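Local structure of pyridine nucleotide-disulphide oxidoreductase dimerisation region (Escherichia coli BL21, 6KYY) at residues F431-S435 / M436-L440; T307-S310 / L311-R315; H68-F71 / V72-I75; A209-I212 / A213-L216; I412-M415 / V416-G420. The protein is an FAD-dependent flavoprotein disulfide reductase induced by hypochlorous acid that probably takes part in resistance to reactive chlorine species. All coordinates share one frame; numbering follows the deposited sequence.

Interaction 1: F431-S435 / M436-L440; sequences FTHPS and MSESL. With FAD (flavin-adenine dinucleotide), chain E.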
# COMPACT_ATOMS: atom_id res chain seq x y z
N PHE B 431 -13.90 0.10 1.23
CA PHE B 431 -12.47 0.38 1.27
C PHE B 431 -12.21 1.86 1.53
O PHE B 431 -13.09 2.71 1.37
CB PHE B 431 -11.80 -0.03 -0.04
CG PHE B 431 -11.62 -1.51 -0.21
CD1 PHE B 431 -10.62 -2.18 0.47
CD2 PHE B 431 -12.46 -2.24 -1.04
CE1 PHE B 431 -10.45 -3.54 0.32
CE2 PHE B 431 -12.30 -3.60 -1.20
CZ PHE B 431 -11.29 -4.26 -0.52
N THR B 432 -10.98 2.16 1.94
CA THR B 432 -10.56 3.54 2.13
C THR B 432 -10.48 4.25 0.78
O THR B 432 -10.31 3.63 -0.28
CB THR B 432 -9.21 3.60 2.84
OG1 THR B 432 -8.38 2.52 2.39
CG2 THR B 432 -9.41 3.47 4.35
N HIS B 433 -10.60 5.58 0.82
CA HIS B 433 -10.69 6.38 -0.39
C HIS B 433 -10.03 7.73 -0.15
O HIS B 433 -10.28 8.36 0.89
CB HIS B 433 -12.15 6.58 -0.81
CG HIS B 433 -12.32 7.35 -2.08
ND1 HIS B 433 -12.13 6.78 -3.32
CD2 HIS B 433 -12.70 8.63 -2.30
CE1 HIS B 433 -12.37 7.69 -4.26
NE2 HIS B 433 -12.72 8.81 -3.67
N PRO B 434 -9.18 8.21 -1.08
CA PRO B 434 -8.80 7.49 -2.30
C PRO B 434 -7.72 6.45 -2.03
O PRO B 434 -6.77 6.72 -1.29
CB PRO B 434 -8.26 8.60 -3.22
CG PRO B 434 -8.50 9.90 -2.49
CD PRO B 434 -8.61 9.56 -1.05
N SER B 435 -7.87 5.27 -2.63
CA SER B 435 -6.93 4.18 -2.43
C SER B 435 -6.77 3.41 -3.74
O SER B 435 -7.52 3.60 -4.70
CB SER B 435 -7.38 3.23 -1.31
OG SER B 435 -8.10 2.12 -1.84
N MET B 436 -5.77 2.54 -3.76
CA MET B 436 -5.63 1.57 -4.84
C MET B 436 -6.31 0.25 -4.52
O MET B 436 -6.71 -0.48 -5.43
CB MET B 436 -4.15 1.34 -5.15
CG MET B 436 -3.38 2.59 -5.53
SD MET B 436 -3.99 3.30 -7.07
CE MET B 436 -3.66 1.96 -8.21
N SER B 437 -6.46 -0.06 -3.23
CA SER B 437 -7.17 -1.27 -2.84
C SER B 437 -8.66 -1.15 -3.13
O SER B 437 -9.33 -2.16 -3.37
CB SER B 437 -6.95 -1.55 -1.35
OG SER B 437 -5.59 -1.36 -0.99
N GLU B 438 -9.20 0.07 -3.12
CA GLU B 438 -10.62 0.27 -3.39
C GLU B 438 -11.00 -0.10 -4.82
O GLU B 438 -12.16 -0.42 -5.07
CB GLU B 438 -11.01 1.72 -3.11
CG GLU B 438 -10.46 2.70 -4.13
CD GLU B 438 -11.22 4.01 -4.16
OE1 GLU B 438 -12.46 3.98 -4.03
OE2 GLU B 438 -10.58 5.06 -4.32
N SER B 439 -10.04 -0.06 -5.75
CA SER B 439 -10.34 -0.42 -7.13
C SER B 439 -10.79 -1.87 -7.26
O SER B 439 -11.38 -2.23 -8.28
CB SER B 439 -9.13 -0.16 -8.02
OG SER B 439 -7.99 -0.85 -7.54
N LEU B 440 -10.52 -2.70 -6.24
CA LEU B 440 -11.08 -4.04 -6.22
C LEU B 440 -12.61 -4.02 -6.18
O LEU B 440 -13.24 -5.01 -6.56
CB LEU B 440 -10.53 -4.82 -5.02
CG LEU B 440 -9.04 -5.15 -5.05
CD1 LEU B 440 -8.56 -5.66 -3.70
CD2 LEU B 440 -8.72 -6.15 -6.15
PA FAD E . -22.05 14.83 -3.51
O1A FAD E . -21.82 15.46 -2.19
O2A FAD E . -20.80 14.70 -4.39
O5B FAD E . -23.18 15.59 -4.30
C5B FAD E . -23.16 17.02 -4.46
C4B FAD E . -23.40 17.36 -5.91
O4B FAD E . -24.81 17.64 -6.11
C3B FAD E . -22.64 18.58 -6.43
O3B FAD E . -22.20 18.36 -7.76
C2B FAD E . -23.68 19.69 -6.34
O2B FAD E . -23.43 20.73 -7.28
C1B FAD E . -24.95 18.92 -6.70
N9A FAD E . -26.19 19.52 -6.23
C8A FAD E . -26.47 19.95 -4.96
N7A FAD E . -27.68 20.46 -4.82
C5A FAD E . -28.23 20.35 -6.09
C6A FAD E . -29.48 20.71 -6.61
N6A FAD E . -30.46 21.27 -5.89
N1A FAD E . -29.71 20.46 -7.92
C2A FAD E . -28.74 19.90 -8.65
N3A FAD E . -27.52 19.52 -8.27
C4A FAD E . -27.32 19.78 -6.97
N1 FAD E . -14.39 11.85 1.43
C2 FAD E . -13.66 10.71 1.59
O2 FAD E . -14.19 9.60 1.61
N3 FAD E . -12.28 10.79 1.72
C4 FAD E . -11.53 11.94 1.72
O4 FAD E . -10.31 11.87 1.85
C4X FAD E . -12.31 13.15 1.55
N5 FAD E . -11.68 14.29 1.53
C5X FAD E . -12.43 15.45 1.37
C6 FAD E . -11.77 16.68 1.34
C7 FAD E . -12.48 17.86 1.18
C7M FAD E . -11.74 19.17 1.16
C8 FAD E . -13.88 17.82 1.04
C8M FAD E . -14.67 19.09 0.87
C9 FAD E . -14.53 16.60 1.06
C9A FAD E . -13.82 15.42 1.23
N10 FAD E . -14.46 14.16 1.25
C10 FAD E . -13.74 13.01 1.41
C1' FAD E . -15.92 14.06 1.11
C2' FAD E . -16.36 13.79 -0.33
O2' FAD E . -15.94 14.84 -1.19
C3' FAD E . -17.89 13.68 -0.37
O3' FAD E . -18.37 13.37 0.94
C4' FAD E . -18.40 12.62 -1.34
O4' FAD E . -18.28 13.11 -2.68
C5' FAD E . -19.83 12.21 -1.06
O5' FAD E . -20.64 12.49 -2.22
P FAD E . -22.21 12.39 -2.17
O1P FAD E . -22.63 10.97 -2.59
O2P FAD E . -22.74 12.84 -0.86
O3P FAD E . -22.66 13.38 -3.31
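Glu438 folds back from the 436-440 segment to bring its carboxylate against the imidazole of His433. With CG set between the backbone N and the carbonyl carbon (chi1 71°) and the chain extended beyond it, the side chain passes Thr432 O and the hydroxyl of Ser435 before its head arrives at ND1. The shorter bond runs from His433 ND1 to Glu438 OE2 (2.5 Å), meeting that oxygen on its syn side; a weak second one goes to OE1. Ring and carboxylate planes stand 82° apart. Glu438 OE2 also accepts an almost straight bond from Ser435 N at 3.2 Å, a donor that lies above the carboxylate plane; the two donors thus hold the carboxylate head, and the ND1 bonds orient the imidazole. Such a His-Glu pair, with a cis peptide joining the histidine to Pro434, is a hallmark of the pyridine nucleotide-disulfide oxidoreductase family, in which His433 is the probable proton acceptor. His433 O accepts from N3 of the FAD held by the second subunit (3.3 Å). Ser435 OG takes the bond from Glu438 N (2.7 Å) and makes a weak one to Thr432 O, tying the turn together. Phe431 supplies the apolar floor: its CB rests 3.6 Å from Glu438 CA, while Ser437 O stands over the centre of one ring face, 3.7 Å above the plane. Ile412 of helix 406-418 also packs on this ring, and Glu408 of the second subunit accepts from Met436 N and Ser437 OG.

Interaction 2: T307-S310 / L311-R315; sequences TYIS and LDDYR. With FAD (flavin-adenine dinucleotide), chain N.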
# COMPACT_ATOMS: atom_id res chain seq x y z
N THR B 307 11.89 -13.82 1.12
CA THR B 307 12.20 -13.62 2.53
C THR B 307 11.08 -14.15 3.42
O THR B 307 11.34 -14.70 4.49
CB THR B 307 12.46 -12.14 2.81
OG1 THR B 307 13.34 -11.61 1.81
CG2 THR B 307 13.09 -11.96 4.18
N TYR B 308 9.83 -14.00 2.98
CA TYR B 308 8.69 -14.44 3.77
C TYR B 308 8.49 -15.96 3.73
O TYR B 308 7.77 -16.49 4.57
CB TYR B 308 7.41 -13.73 3.29
CG TYR B 308 7.29 -13.57 1.79
CD1 TYR B 308 6.54 -14.47 1.04
CD2 TYR B 308 7.91 -12.52 1.13
CE1 TYR B 308 6.42 -14.33 -0.33
CE2 TYR B 308 7.80 -12.37 -0.24
CZ TYR B 308 7.05 -13.28 -0.96
OH TYR B 308 6.93 -13.14 -2.33
N ILE B 309 9.11 -16.66 2.78
CA ILE B 309 9.10 -18.12 2.81
C ILE B 309 10.15 -18.63 3.79
O ILE B 309 9.92 -19.61 4.51
CB ILE B 309 9.29 -18.70 1.40
CG1 ILE B 309 7.96 -18.72 0.65
CG2 ILE B 309 9.86 -20.11 1.45
CD1 ILE B 309 7.25 -17.41 0.64
N SER B 310 11.31 -17.97 3.83
CA SER B 310 12.28 -18.27 4.88
C SER B 310 11.72 -17.94 6.26
O SER B 310 11.99 -18.65 7.23
CB SER B 310 13.57 -17.49 4.63
OG SER B 310 14.65 -18.01 5.40
N LEU B 311 10.92 -16.88 6.35
CA LEU B 311 10.27 -16.55 7.62
C LEU B 311 9.28 -17.63 8.02
O LEU B 311 9.21 -18.00 9.20
CB LEU B 311 9.58 -15.19 7.53
CG LEU B 311 9.04 -14.65 8.85
CD1 LEU B 311 10.17 -14.39 9.83
CD2 LEU B 311 8.21 -13.39 8.64
N ASP B 312 8.50 -18.13 7.07
CA ASP B 312 7.59 -19.24 7.36
C ASP B 312 8.36 -20.49 7.74
O ASP B 312 7.86 -21.32 8.51
CB ASP B 312 6.68 -19.52 6.17
CG ASP B 312 5.54 -20.44 6.52
OD1 ASP B 312 4.76 -20.10 7.43
OD2 ASP B 312 5.42 -21.51 5.89
N ASP B 313 9.58 -20.65 7.21
CA ASP B 313 10.42 -21.77 7.61
C ASP B 313 10.75 -21.71 9.10
O ASP B 313 10.73 -22.73 9.80
CB ASP B 313 11.70 -21.80 6.78
CG ASP B 313 11.47 -22.31 5.37
OD1 ASP B 313 12.29 -22.00 4.48
OD2 ASP B 313 10.47 -23.02 5.15
N TYR B 314 11.06 -20.51 9.60
CA TYR B 314 11.25 -20.33 11.04
C TYR B 314 10.00 -20.74 11.80
O TYR B 314 10.10 -21.34 12.88
CB TYR B 314 11.62 -18.88 11.35
CG TYR B 314 11.15 -18.41 12.70
CD1 TYR B 314 11.90 -18.66 13.85
CD2 TYR B 314 9.96 -17.70 12.85
CE1 TYR B 314 11.48 -18.24 15.09
CE2 TYR B 314 9.53 -17.27 14.09
CZ TYR B 314 10.29 -17.54 15.20
OH TYR B 314 9.86 -17.11 16.44
N ARG B 315 8.82 -20.43 11.26
CA ARG B 315 7.58 -20.79 11.93
C ARG B 315 7.42 -22.30 12.02
O ARG B 315 6.92 -22.82 13.03
CB ARG B 315 6.39 -20.16 11.20
CG ARG B 315 6.38 -18.64 11.23
CD ARG B 315 4.97 -18.09 11.21
NE ARG B 315 4.93 -16.71 10.75
CZ ARG B 315 4.46 -16.33 9.56
NH1 ARG B 315 3.98 -17.23 8.72
NH2 ARG B 315 4.47 -15.05 9.23
PA FAD N . 20.20 -15.40 3.57
O1A FAD N . 20.63 -15.60 2.17
O2A FAD N . 19.39 -14.12 3.85
O5B FAD N . 21.43 -15.46 4.54
C5B FAD N . 22.67 -16.07 4.13
C4B FAD N . 23.74 -15.71 5.14
O4B FAD N . 24.52 -16.88 5.46
C3B FAD N . 24.72 -14.63 4.68
O3B FAD N . 24.94 -13.69 5.72
C2B FAD N . 25.99 -15.43 4.36
O2B FAD N . 27.17 -14.66 4.57
C1B FAD N . 25.90 -16.56 5.38
N9A FAD N . 26.63 -17.77 5.01
C8A FAD N . 26.62 -18.41 3.80
N7A FAD N . 27.39 -19.48 3.76
C5A FAD N . 27.94 -19.54 5.03
C6A FAD N . 28.85 -20.44 5.63
N6A FAD N . 29.37 -21.49 5.01
N1A FAD N . 29.19 -20.21 6.92
C2A FAD N . 28.67 -19.15 7.55
N3A FAD N . 27.82 -18.24 7.08
C4A FAD N . 27.49 -18.49 5.81
N1 FAD N . 12.92 -11.71 -1.39
C2 FAD N . 11.67 -11.21 -1.20
O2 FAD N . 10.85 -11.76 -0.46
N3 FAD N . 11.29 -10.04 -1.85
C4 FAD N . 12.07 -9.31 -2.72
O4 FAD N . 11.63 -8.28 -3.23
C4X FAD N . 13.40 -9.86 -2.92
N5 FAD N . 14.22 -9.21 -3.70
C5X FAD N . 15.49 -9.74 -3.89
C6 FAD N . 16.37 -9.07 -4.74
C7 FAD N . 17.66 -9.55 -4.96
C7M FAD N . 18.58 -8.80 -5.88
C8 FAD N . 18.07 -10.73 -4.32
C8M FAD N . 19.46 -11.27 -4.53
C9 FAD N . 17.20 -11.40 -3.47
C9A FAD N . 15.91 -10.91 -3.25
N10 FAD N . 15.00 -11.56 -2.40
C10 FAD N . 13.74 -11.06 -2.21
C1' FAD N . 15.38 -12.81 -1.71
C2' FAD N . 15.93 -12.57 -0.30
O2' FAD N . 17.15 -11.83 -0.37
C3' FAD N . 16.20 -13.93 0.36
O3' FAD N . 15.26 -14.88 -0.13
C4' FAD N . 16.14 -13.91 1.89
O4' FAD N . 17.24 -13.16 2.40
C5' FAD N . 16.11 -15.29 2.49
O5' FAD N . 17.47 -15.77 2.64
P FAD N . 17.82 -16.92 3.65
O1P FAD N . 16.97 -16.79 4.91
O2P FAD N . 17.73 -18.24 2.98
O3P FAD N . 19.33 -16.63 4.05
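Four backbone hydrogen bonds link residues 307-310 to 311-315 in the first turns of helix 307-321: Leu311 N to Thr307 O, Asp312 N to Tyr308 O, Asp313 N to Ile309 O and Tyr314 N to Ser310 O. Charged side chains form a second group. Asp312 OD1 and Arg315 NH1 make a salt bridge of 3.2 Å whose hydrogen bond is weak, and the same carboxylate is paired with Arg327 and Arg332. Asp313 pairs with Arg332 too, while its other oxygen accepts from Gly298 N. The third group faces the cofactor. Thr307 N, at the start of the helix, gives a nearly straight bond (170°) to FAD O2 at 2.8 Å. One turn on, Ser310 has OG opposite its own amide nitrogen across the CA-CB bond (chi1 -164°), which directs the hydroxyl to FAD O1P at 2.7 Å. Beside them, the Tyr308 ring lies close to FAD O2, its hydroxyl being bonded to Pro336 O. His433 of the second subunit packs on Thr307. A helix aimed by its N-terminus at the pyrimidine carbonyl of the isoalloxazine, where it could stabilise negative charge on a reduced flavin, is typical of the FAD site of this disulfide reductase family.

Interaction 3: H68-F71 / V72-I75; sequences HTDF and VRAI. With CU (copper (II) ion), chain Q.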
# COMPACT_ATOMS: atom_id res chain seq x y z
N HIS B 68 13.46 10.30 -9.83
CA HIS B 68 14.49 10.82 -10.73
C HIS B 68 15.61 11.51 -9.96
O HIS B 68 16.15 12.54 -10.38
CB HIS B 68 13.88 11.76 -11.77
CG HIS B 68 12.68 11.19 -12.47
ND1 HIS B 68 12.75 10.11 -13.31
CD2 HIS B 68 11.37 11.56 -12.43
CE1 HIS B 68 11.54 9.83 -13.77
NE2 HIS B 68 10.69 10.69 -13.25
N THR B 69 15.96 10.94 -8.81
CA THR B 69 17.03 11.46 -7.98
C THR B 69 18.39 11.08 -8.56
O THR B 69 18.53 10.04 -9.21
CB THR B 69 16.89 10.93 -6.55
OG1 THR B 69 15.66 11.41 -5.98
CG2 THR B 69 18.04 11.37 -5.65
N ASP B 70 19.38 11.95 -8.35
CA ASP B 70 20.75 11.65 -8.74
C ASP B 70 21.17 10.28 -8.23
O ASP B 70 20.84 9.89 -7.11
CB ASP B 70 21.70 12.73 -8.21
CG ASP B 70 23.16 12.42 -8.48
OD1 ASP B 70 23.94 12.34 -7.51
OD2 ASP B 70 23.52 12.26 -9.67
N PHE B 71 21.91 9.55 -9.07
CA PHE B 71 22.24 8.16 -8.74
C PHE B 71 23.17 8.07 -7.54
O PHE B 71 22.99 7.21 -6.67
CB PHE B 71 22.87 7.48 -9.96
CG PHE B 71 23.37 6.09 -9.69
CD1 PHE B 71 22.48 5.03 -9.59
CD2 PHE B 71 24.72 5.84 -9.54
CE1 PHE B 71 22.94 3.75 -9.34
CE2 PHE B 71 25.18 4.56 -9.30
CZ PHE B 71 24.29 3.51 -9.20
N VAL B 72 24.17 8.95 -7.46
CA VAL B 72 25.14 8.87 -6.37
C VAL B 72 24.48 9.21 -5.04
O VAL B 72 24.78 8.60 -4.01
CB VAL B 72 26.35 9.78 -6.66
CG1 VAL B 72 27.46 9.52 -5.65
CG2 VAL B 72 26.85 9.57 -8.08
N ARG B 73 23.57 10.19 -5.04
CA ARG B 73 22.84 10.52 -3.82
C ARG B 73 22.00 9.34 -3.35
O ARG B 73 21.90 9.07 -2.15
CB ARG B 73 21.95 11.74 -4.04
CG ARG B 73 22.71 13.00 -4.44
CD ARG B 73 22.86 13.95 -3.27
NE ARG B 73 22.72 15.35 -3.67
CZ ARG B 73 23.65 16.05 -4.30
NH1 ARG B 73 23.43 17.31 -4.63
NH2 ARG B 73 24.81 15.48 -4.61
N ALA B 74 21.39 8.61 -4.29
CA ALA B 74 20.60 7.44 -3.92
C ALA B 74 21.48 6.31 -3.40
O ALA B 74 21.10 5.60 -2.46
CB ALA B 74 19.78 6.97 -5.12
N ILE B 75 22.66 6.13 -4.00
CA ILE B 75 23.62 5.16 -3.47
C ILE B 75 24.07 5.58 -2.08
O ILE B 75 24.28 4.73 -1.19
CB ILE B 75 24.81 5.00 -4.43
CG1 ILE B 75 24.34 4.43 -5.77
CG2 ILE B 75 25.88 4.11 -3.83
CD1 ILE B 75 23.95 2.97 -5.71
CU CU Q . 8.43 9.79 -14.02
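Asp70 is the N-cap of helix 71-94: its OD1 accepts from Arg73 N at 3.3 Å, the donor standing well above the carboxylate plane. The Arg73 guanidinium takes no part in this bond; its NH2 stays 4.4 Å from Asp70 OD1, too far for a salt bridge. Inside the first turn, Ala74 N and Ile75 N bond back to Asp70 O and Phe71 O. On the buried flank, Phe71 CB adjoins Val72 N, and CG, placed anti to the amide nitrogen (chi1 175°), brings the ring across Ile75. CG remains near Val72 N; CD2 begins to meet the isoleucine, and Phe71 CE2 comes to 3.6 Å from Ile75 CG1. This methylene sits over one ring face, offset toward the rim, in a CH-pi contact that puts Ile75 CG1 3.7 Å from the Phe71 ring centroid. At the tip, Phe71 CZ reaches the Ile75 CD1 methyl at 3.5 Å, and CE1 touches the same methyl. Phe187 meets the ring edge-to-face, and Ala74 and Ile75 pack on Leu61 of helix 55-65. Ahead of the cap, the loop carries the exposed His68, whose NE2 binds a copper ion at 2.5 Å, the metal lying in the plane of the imidazole.

Interaction 4: A209-I212 / A213-L216; sequences ADNI and ATIL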
# COMPACT_ATOMS: atom_id res chain seq x y z
N ALA B 209 2.57 -9.64 -19.64
CA ALA B 209 3.93 -9.58 -20.14
C ALA B 209 4.07 -8.52 -21.23
O ALA B 209 5.07 -7.79 -21.29
CB ALA B 209 4.37 -10.95 -20.67
N ASP B 210 3.07 -8.43 -22.12
CA ASP B 210 3.08 -7.38 -23.13
C ASP B 210 3.01 -6.00 -22.49
O ASP B 210 3.69 -5.07 -22.92
CB ASP B 210 1.92 -7.58 -24.10
CG ASP B 210 2.12 -8.75 -25.03
OD1 ASP B 210 1.12 -9.26 -25.58
OD2 ASP B 210 3.29 -9.17 -25.21
N ASN B 211 2.18 -5.85 -21.45
CA ASN B 211 2.07 -4.57 -20.77
C ASN B 211 3.38 -4.17 -20.11
O ASN B 211 3.78 -3.00 -20.15
CB ASN B 211 0.94 -4.62 -19.73
CG ASN B 211 0.43 -3.24 -19.36
OD1 ASN B 211 1.20 -2.33 -19.06
ND2 ASN B 211 -0.89 -3.08 -19.38
N ILE B 212 4.08 -5.14 -19.51
CA ILE B 212 5.36 -4.84 -18.87
C ILE B 212 6.40 -4.44 -19.91
O ILE B 212 7.20 -3.53 -19.68
CB ILE B 212 5.82 -6.04 -18.02
CG1 ILE B 212 4.92 -6.21 -16.80
CG2 ILE B 212 7.27 -5.87 -17.59
CD1 ILE B 212 5.20 -7.47 -16.01
N ALA B 213 6.39 -5.11 -21.06
CA ALA B 213 7.37 -4.81 -22.10
C ALA B 213 7.20 -3.39 -22.63
O ALA B 213 8.19 -2.68 -22.85
CB ALA B 213 7.26 -5.82 -23.24
N THR B 214 5.96 -2.95 -22.84
CA THR B 214 5.74 -1.61 -23.37
C THR B 214 6.00 -0.54 -22.32
O THR B 214 6.48 0.56 -22.65
CB THR B 214 4.31 -1.46 -23.91
OG1 THR B 214 3.38 -1.43 -22.83
CG2 THR B 214 3.98 -2.62 -24.84
N ILE B 215 5.70 -0.82 -21.04
CA ILE B 215 6.09 0.11 -19.98
C ILE B 215 7.60 0.26 -19.94
O ILE B 215 8.13 1.37 -19.81
CB ILE B 215 5.54 -0.37 -18.62
CG1 ILE B 215 4.02 -0.23 -18.57
CG2 ILE B 215 6.17 0.41 -17.48
CD1 ILE B 215 3.40 -0.74 -17.28
N LEU B 216 8.32 -0.86 -20.08
CA LEU B 216 9.78 -0.80 -20.10
C LEU B 216 10.31 -0.21 -21.40
O LEU B 216 11.34 0.46 -21.40
CB LEU B 216 10.36 -2.20 -19.88
CG LEU B 216 10.26 -2.76 -18.46
CD1 LEU B 216 10.87 -4.16 -18.39
CD2 LEU B 216 10.94 -1.83 -17.47
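Asn211 O is gripped by two donors from the following turn of helix 206-218, Ile215 N at 3.0 Å and the hydroxyl of Thr214, OG1, at 3.1 Å. Both come from the same face of the carbonyl plane, but the amide lies nearer the line of the C=O (C=O...N 153°) than the hydroxyl does (C=O...OG1 117°). Thr214 can do this because its OG1 lies between its own backbone N and carbonyl carbon (chi1 72°), bent back along the helix; CG2 is thereby left beside Asp210 O. The other three carbonyls each have a regular helical partner: Ala209 O accepts from Ala213 N, Asp210 O from Thr214 N, and Ile212 O from Leu216 N at 2.9 Å. All four amides of residues 213-216 are thus used. This helix is the crossover of a beta-alpha-beta unit between strands 190-194 and 221-224, in the five-stranded parallel sheet of a Rossmann-type domain; Ala213 and Leu216 pack on the second of these strands. The Asn211 amide crosses Ile215, and Asn211 OD1 lies against the CD1 methyl and CG1 of Ile215, 3.5 Å from the latter. Ile212 and Leu216, one turn apart, run side by side in the same direction and touch through Ile212 CG2 and Leu216 CD1 at 4.1 Å. Leu216 continues onto Val178 of helix 175-186, while Ile212 reaches Leu402 of strand 396-402, which belongs to the antiparallel sheet of the dimerisation domain.

Interaction 5: I412-M415 / V416-G420; sequences IVKM and VMDAG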
# COMPACT_ATOMS: atom_id res chain seq x y z
N ILE B 412 -4.47 -8.34 0.20
CA ILE B 412 -5.92 -8.38 0.39
C ILE B 412 -6.53 -9.51 -0.43
O ILE B 412 -7.41 -10.24 0.04
CB ILE B 412 -6.56 -7.02 0.04
CG1 ILE B 412 -6.01 -5.92 0.94
CG2 ILE B 412 -8.07 -7.10 0.16
CD1 ILE B 412 -6.71 -4.59 0.77
N VAL B 413 -6.08 -9.66 -1.68
CA VAL B 413 -6.60 -10.71 -2.54
C VAL B 413 -6.23 -12.08 -1.99
O VAL B 413 -7.05 -13.01 -1.99
CB VAL B 413 -6.09 -10.52 -3.98
CG1 VAL B 413 -6.58 -11.65 -4.88
CG2 VAL B 413 -6.52 -9.17 -4.52
N LYS B 414 -4.99 -12.23 -1.51
CA LYS B 414 -4.57 -13.50 -0.92
C LYS B 414 -5.37 -13.83 0.32
O LYS B 414 -5.55 -15.01 0.65
CB LYS B 414 -3.07 -13.45 -0.60
CG LYS B 414 -2.48 -14.78 -0.16
CD LYS B 414 -1.85 -14.67 1.22
CE LYS B 414 -0.84 -15.78 1.44
NZ LYS B 414 -1.39 -17.09 1.01
N MET B 415 -5.87 -12.81 1.02
CA MET B 415 -6.62 -13.03 2.25
C MET B 415 -7.86 -13.88 1.99
O MET B 415 -8.02 -14.97 2.56
CB MET B 415 -7.01 -11.68 2.86
CG MET B 415 -6.02 -11.13 3.86
SD MET B 415 -6.19 -11.90 5.48
CE MET B 415 -4.49 -11.87 6.03
N VAL B 416 -8.77 -13.40 1.14
CA VAL B 416 -10.03 -14.10 0.92
C VAL B 416 -9.84 -15.38 0.13
O VAL B 416 -10.70 -16.27 0.19
CB VAL B 416 -11.05 -13.17 0.23
CG1 VAL B 416 -11.09 -11.82 0.92
CG2 VAL B 416 -10.72 -13.01 -1.24
N MET B 417 -8.74 -15.51 -0.62
CA MET B 417 -8.48 -16.77 -1.32
C MET B 417 -8.09 -17.87 -0.34
O MET B 417 -8.50 -19.03 -0.50
CB MET B 417 -7.39 -16.58 -2.37
CG MET B 417 -7.89 -15.88 -3.63
SD MET B 417 -6.84 -16.06 -5.09
CE MET B 417 -5.44 -16.94 -4.42
N ASP B 418 -7.31 -17.53 0.69
CA ASP B 418 -6.97 -18.50 1.72
C ASP B 418 -8.19 -18.89 2.53
O ASP B 418 -8.37 -20.07 2.88
CB ASP B 418 -5.87 -17.95 2.63
CG ASP B 418 -4.50 -17.97 1.98
OD1 ASP B 418 -3.59 -17.28 2.48
OD2 ASP B 418 -4.34 -18.69 0.96
N ALA B 419 -9.05 -17.93 2.85
CA ALA B 419 -10.25 -18.18 3.64
C ALA B 419 -11.40 -18.75 2.82
O ALA B 419 -12.49 -18.96 3.38
CB ALA B 419 -10.70 -16.89 4.33
N GLY B 420 -11.20 -19.01 1.53
CA GLY B 420 -12.23 -19.62 0.72
C GLY B 420 -13.46 -18.77 0.50
O GLY B 420 -14.53 -19.31 0.21
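Lys414 NZ and Asp418 OD1, one helical turn apart, form a salt bridge of 2.7 Å. The ammonium uses the syn lone pair of OD1, and the side chain reaches it by bending: after leaving anti to the backbone N, the lysine turns at chi2 and again at chi4 (-46°), so that CD and CE also run close to this oxygen. Asn334 secures both partners, its carbonyl accepting from NZ and its ND2 donating to Asp418 OD2. The buried ammonium therefore has two oxygen acceptors, an arrangement expected to favour its charged form. Backbone bonds continue the grip, from Asp418 N to Lys414 O (3.1 Å) and from Ala419 N to Met415 O (3.1 Å); the one from Met417 N to Val413 O is weak. Helix 406-418 ends here in a Schellman motif. Gly420 adopts a positive phi of 66° and turns the chain out of the helix, with a weak bond from its N to Met417 O. Farther out, apolar side chains seat the helix on the antiparallel sheet of the dimerisation domain. Val413 CG1 approaches Met417 SD at 4.4 Å, and both residues lie against Val348 and Met396. Val416 has CG2 lodged 3.7 Å from Val413 O and covers Ile425 and Leu426 of the next helix. At the subunit interface, Ile412 meets Ile412 of the second subunit, while Val416 packs on Met415 of that subunit.

Along the chain the order is interaction 3, 4, 2, 5 and 1. The first three fall in the nucleotide-binding part, on helices 71-94, 206-218 and 307-321; the last two share the dimerisation domain and touch, Phe431 and Ser437 packing on Ile412, with centres about 17 Å apart. Interactions 2 and 3 lie on opposite sides of the chain's centre, about 32 Å between centres. Within one subunit the centres of interactions 1 and 2 are about 29 Å apart, yet dimerisation unites them: the 431-435 loop of one chain meets the flavin bound beside 307-310 of the other, so each FAD site is completed by both subunits.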